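Long-range contact in regulator of Ty1 transposition protein 107 (Saccharomyces cerevisiae, PDB 3T7K), which binds the phosphorylated tail of histone H2A through its C-terminal tandem BRCT repeats during DNA damage repair: residues V26-F31 and N61-P66. Residues are numbered along the deposited sequence; the frame is centred on the assembly and turned at random.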
# COMPACT_ATOMS: atom_id res chain seq x y z
N VAL C 26 -4.42 -3.89 -16.44
CA VAL C 26 -3.89 -4.85 -17.38
C VAL C 26 -5.07 -5.15 -18.29
O VAL C 26 -6.20 -4.95 -17.89
CB VAL C 26 -3.33 -6.13 -16.70
CG1 VAL C 26 -2.20 -5.75 -15.75
CG2 VAL C 26 -4.42 -6.87 -15.96
N CYS C 27 -4.80 -5.57 -19.53
CA CYS C 27 -5.85 -6.06 -20.40
C CYS C 27 -5.70 -7.56 -20.49
O CYS C 27 -4.59 -8.08 -20.44
CB CYS C 27 -5.69 -5.50 -21.80
SG CYS C 27 -5.64 -3.71 -21.80
N THR C 28 -6.83 -8.25 -20.63
CA THR C 28 -6.84 -9.69 -20.85
C THR C 28 -7.95 -9.91 -21.86
O THR C 28 -9.00 -9.27 -21.78
CB THR C 28 -7.10 -10.46 -19.52
OG1 THR C 28 -6.99 -11.88 -19.74
CG2 THR C 28 -8.47 -10.14 -18.94
N GLY C 29 -7.70 -10.77 -22.85
CA GLY C 29 -8.66 -10.92 -23.93
C GLY C 29 -8.73 -9.67 -24.80
O GLY C 29 -9.72 -9.45 -25.52
N CYS C 30 -7.69 -8.83 -24.73
CA CYS C 30 -7.63 -7.59 -25.53
C CYS C 30 -6.25 -6.92 -25.55
O CYS C 30 -5.40 -7.18 -24.69
CB CYS C 30 -8.74 -6.60 -25.11
SG CYS C 30 -8.95 -6.20 -23.32
N PHE C 31 -6.04 -6.07 -26.56
CA PHE C 31 -4.84 -5.24 -26.68
C PHE C 31 -3.55 -6.01 -26.37
O PHE C 31 -2.72 -5.56 -25.57
CB PHE C 31 -4.94 -4.04 -25.74
CG PHE C 31 -6.17 -3.19 -25.96
CD1 PHE C 31 -6.21 -2.27 -26.99
CD2 PHE C 31 -7.27 -3.29 -25.11
CE1 PHE C 31 -7.32 -1.46 -27.19
CE2 PHE C 31 -8.39 -2.48 -25.30
CZ PHE C 31 -8.42 -1.57 -26.35
N ASN C 61 -5.47 -1.35 -10.33
CA ASN C 61 -6.82 -1.15 -9.80
C ASN C 61 -7.88 -1.41 -10.86
O ASN C 61 -9.07 -1.23 -10.62
CB ASN C 61 -6.97 0.26 -9.22
CG ASN C 61 -6.78 1.36 -10.26
OD1 ASN C 61 -6.82 1.11 -11.46
ND2 ASN C 61 -6.56 2.59 -9.79
N CYS C 62 -7.46 -1.84 -12.04
CA CYS C 62 -8.37 -1.93 -13.17
C CYS C 62 -8.07 -3.11 -14.07
O CYS C 62 -6.92 -3.53 -14.21
CB CYS C 62 -8.28 -0.63 -13.98
SG CYS C 62 -9.34 -0.55 -15.43
N ILE C 63 -9.10 -3.65 -14.70
CA ILE C 63 -8.90 -4.67 -15.70
C ILE C 63 -9.78 -4.38 -16.89
O ILE C 63 -10.94 -4.05 -16.73
CB ILE C 63 -9.23 -6.09 -15.17
CG1 ILE C 63 -9.20 -7.10 -16.31
CG2 ILE C 63 -10.60 -6.13 -14.52
CD1 ILE C 63 -8.10 -8.12 -16.16
N PHE C 64 -9.20 -4.45 -18.09
CA PHE C 64 -9.96 -4.34 -19.32
C PHE C 64 -10.16 -5.74 -19.90
O PHE C 64 -9.19 -6.47 -20.09
CB PHE C 64 -9.21 -3.48 -20.34
CG PHE C 64 -9.12 -2.02 -19.95
CD1 PHE C 64 -10.21 -1.18 -20.11
CD2 PHE C 64 -7.95 -1.51 -19.42
CE1 PHE C 64 -10.13 0.16 -19.74
CE2 PHE C 64 -7.87 -0.17 -19.05
CZ PHE C 64 -8.96 0.66 -19.21
N ALA C 65 -11.41 -6.09 -20.17
CA ALA C 65 -11.74 -7.39 -20.73
C ALA C 65 -13.11 -7.29 -21.36
O ALA C 65 -13.98 -6.59 -20.86
CB ALA C 65 -11.73 -8.48 -19.64
N PRO C 66 -13.30 -8.00 -22.48
CA PRO C 66 -14.60 -8.05 -23.17
C PRO C 66 -15.68 -8.72 -22.33
O PRO C 66 -16.85 -8.38 -22.49
CB PRO C 66 -14.29 -8.88 -24.43
CG PRO C 66 -13.01 -9.60 -24.12
CD PRO C 66 -12.24 -8.68 -23.23
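Thr28 and Gly29 of the phosphopeptide-binding BRCT repeat follow strand 23-27, which pairs in parallel with strand 62-64, and the contact runs from that pair into the binding loop. Val26 O accepts a hydrogen bond from Phe64 N (3.0 Å), and Thr28 N continues the ladder to Phe64 O at the same length, the donor standing almost straight out from the carbonyl (C=O...N 179°). Val26 N adds only a weak bond to Cys62 O; the other two set Phe64 abreast of Cys27 as a parallel pair.

Their side chains leave on the same face of the sheet. Cys27 SG, anti to its carbonyl carbon (chi1 -56°), comes within 3.9 Å of Phe64 CB and approaches the ring obliquely, its sulfur 5.1 Å from the ring centroid of Phe64; Cys62 SG lies over one ring face, offset toward the rim. Helix 90-99 packs on Phe64 through Phe91 and Ile92. On the other face, the end of Ile63 leans toward segment 26-31, CG1 anti to its backbone N (chi1 172°), bringing CD1 against Val26 CG2 and, tightly, against Thr28 CG2 at 3.5 Å. That methyl of Thr28 also meets Ala65 CB, and Phe74 of helix 72-77 packs on both Thr28 and Ala65.

Beyond the strand ends, Pro66 CD rests 3.5 Å from Gly29 O, while Cys30 SG turns back to 3.3 Å from Phe64 O. With its methyl packed against Ile63 CD1 and Ala65 CB, Thr28 directs OG1 to the modified side chain of the bound peptide, which Gly29 N also hydrogen-bonds. A Ser/Thr-Gly pair after the first strand, here Thr28 and Gly29, presenting a hydroxyl and a backbone N-H to the phosphate, is characteristic of the phosphate pocket of tandem BRCT domains.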